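Long-range contact in propionate kinase (Francisella tularensis subsp. tularensis, PDB 3KHY), which probably transfers phosphate reversibly from ATP to acetate, giving acetyl phosphate and ADP, as a magnesium-dependent homodimeric kinase of the acetokinase family: residues 144-149 against 216-221. Numbering follows the deposited sequence.
Sequences AFHQTM and IDTSMG
The first torsions of H146 and T218 bring ring and methyl together: CG of H146 stands anti to its carbonyl carbon (chi1 -57°), while OG1 of T218 lies anti to its backbone N (chi1 -169°), which sets CG2 between N and the carbonyl carbon. That methyl group then sits over the centre of the imidazole, 3.9 Å from T218 CG2 to the centroid of the H146 ring and 12° off its normal, a CH-pi contact by both measures. The two side chains cross at about a right angle. Nearer the rim, CE1 of H146 comes within 3.5 Å of T218 OG1. No hydrogen bond joins the segments here; the ring is instead held by partners on both nitrogens, ND1 with S215 OG and NE2 with A173 O, while T218 OG1 bonds to T208 OG1 and I207 O. Bonds at both nitrogens would restrict rotation of the ring, and those at OG1 the turn of the T218 side chain, consistent with the methyl-over-face arrangement.

The second bearing surface is the selenomethionine M149. Its CG and SE run out extended, putting SE 4.0 Å from T218 CG2, and only beyond SE does the chain bend, while its CG packs 3.6 Å from I216 O. This carbonyl oxygen is buried against the aliphatic chain with no polar partner in the model. M149 and I216 also bring the backbones nearest, 4.5 Å between their CA atoms.

The side chain of H174, a predicted transition-state stabiliser, lies about 5 Å from that of H146, so the contact borders the probable catalytic region. It fastens the loop between strand 137-141 and helix 151-154 to outermost strand 214-218 of the five-stranded sheet, with strand 205-211 alongside and helix 151-154 packing on M149 and I216.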
loop_
_atom_site.group_PDB
_atom_site.type_symbol
_atom_site.label_atom_id
_atom_site.label_comp_id
_atom_site.label_asym_id
_atom_site.label_seq_id
_atom_site.Cartn_x
_atom_site.Cartn_y
_atom_site.Cartn_z
ATOM N N ALA A 144 18.500 3.233 8.952
ATOM C CA ALA A 144 18.709 3.009 10.394
ATOM C C ALA A 144 17.592 3.579 11.277
ATOM O O ALA A 144 17.125 2.910 12.208
ATOM C CB ALA A 144 20.052 3.572 10.827
ATOM N N PHE A 145 17.178 4.813 10.992
ATOM C CA PHE A 145 16.150 5.490 11.793
ATOM C C PHE A 145 14.870 4.659 11.927
ATOM O O PHE A 145 14.207 4.688 12.962
ATOM C CB PHE A 145 15.827 6.880 11.205
ATOM C CG PHE A 145 14.905 7.716 12.079
ATOM C CD1 PHE A 145 15.253 8.007 13.392
ATOM C CD2 PHE A 145 13.721 8.242 11.570
ATOM C CE1 PHE A 145 14.423 8.782 14.196
ATOM C CE2 PHE A 145 12.877 9.021 12.370
ATOM C CZ PHE A 145 13.240 9.281 13.698
ATOM N N HIS A 146 14.533 3.902 10.887
ATOM C CA HIS A 146 13.273 3.165 10.880
ATOM C C HIS A 146 13.356 1.809 11.589
ATOM O O HIS A 146 12.362 1.082 11.695
ATOM C CB HIS A 146 12.763 2.998 9.442
ATOM C CG HIS A 146 12.589 4.301 8.714
ATOM N ND1 HIS A 146 11.768 5.310 9.179
ATOM C CD2 HIS A 146 13.128 4.754 7.559
ATOM C CE1 HIS A 146 11.803 6.326 8.333
ATOM N NE2 HIS A 146 12.628 6.017 7.347
ATOM N N GLN A 147 14.532 1.480 12.104
ATOM C CA GLN A 147 14.711 0.180 12.742
ATOM C C GLN A 147 13.983 0.064 14.088
ATOM O O GLN A 147 13.930 -1.004 14.672
ATOM C CB GLN A 147 16.193 -0.189 12.853
ATOM C CG GLN A 147 16.779 -0.654 11.527
ATOM C CD GLN A 147 16.122 -1.936 11.039
ATOM O OE1 GLN A 147 16.219 -2.979 11.686
ATOM N NE2 GLN A 147 15.423 -1.856 9.915
ATOM N N THR A 148 13.392 1.152 14.559
ATOM C CA THR A 148 12.479 1.057 15.699
ATOM C C THR A 148 11.052 0.628 15.334
ATOM O O THR A 148 10.221 0.433 16.215
ATOM C CB THR A 148 12.408 2.386 16.465
ATOM O OG1 THR A 148 12.222 3.452 15.527
ATOM C CG2 THR A 148 13.695 2.627 17.242
HETATM N N MSE A 149 10.733 0.497 14.049
HETATM C CA MSE A 149 9.397 0.016 13.701
HETATM C C MSE A 149 9.188 -1.396 14.253
HETATM O O MSE A 149 10.021 -2.272 14.039
HETATM C CB MSE A 149 9.195 -0.049 12.181
HETATM C CG MSE A 149 9.114 1.245 11.446
HETATM SE SE MSE A 149 8.487 0.772 9.635
HETATM C CE MSE A 149 10.145 -0.027 8.975
ATOM N N ILE A 216 7.888 4.885 14.002
ATOM C CA ILE A 216 7.019 3.751 14.276
ATOM C C ILE A 216 6.410 3.188 12.990
ATOM O O ILE A 216 5.985 2.039 12.955
ATOM C CB ILE A 216 5.903 4.120 15.291
ATOM C CG1 ILE A 216 5.191 2.871 15.806
ATOM C CG2 ILE A 216 4.880 5.079 14.671
ATOM C CD1 ILE A 216 4.259 3.168 16.983
ATOM N N ASP A 217 6.366 4.000 11.931
ATOM C CA ASP A 217 5.826 3.543 10.643
ATOM C C ASP A 217 6.342 4.507 9.582
ATOM O O ASP A 217 6.635 5.655 9.879
ATOM C CB ASP A 217 4.293 3.536 10.693
ATOM C CG ASP A 217 3.645 2.630 9.630
ATOM O OD1 ASP A 217 4.332 2.113 8.716
ATOM O OD2 ASP A 217 2.411 2.465 9.707
ATOM N N THR A 218 6.474 4.033 8.351
ATOM C CA THR A 218 6.964 4.876 7.278
ATOM C C THR A 218 6.509 4.297 5.952
ATOM O O THR A 218 6.157 3.107 5.867
ATOM C CB THR A 218 8.497 4.993 7.336
ATOM O OG1 THR A 218 8.928 6.012 6.450
ATOM C CG2 THR A 218 9.153 3.658 6.963
ATOM N N SER A 219 6.532 5.128 4.913
ATOM C CA SER A 219 5.840 4.800 3.662
ATOM C C SER A 219 6.653 4.013 2.622
ATOM O O SER A 219 6.078 3.259 1.831
ATOM C CB SER A 219 5.235 6.062 3.041
ATOM O OG SER A 219 6.247 6.941 2.595
HETATM N N MSE A 220 7.977 4.179 2.601
HETATM C CA MSE A 220 8.799 3.373 1.679
HETATM C C MSE A 220 8.886 1.927 2.171
HETATM O O MSE A 220 8.500 1.643 3.290
HETATM C CB MSE A 220 10.183 3.988 1.471
HETATM C CG MSE A 220 10.142 5.200 0.541
HETATM SE SE MSE A 220 11.775 6.247 0.623
HETATM C CE MSE A 220 11.509 7.340 -0.986
ATOM N N GLY A 221 9.361 1.003 1.345
ATOM C CA GLY A 221 9.223 -0.400 1.708
ATOM C C GLY A 221 10.551 -1.106 1.833
ATOM O O GLY A 221 11.442 -0.659 2.563
#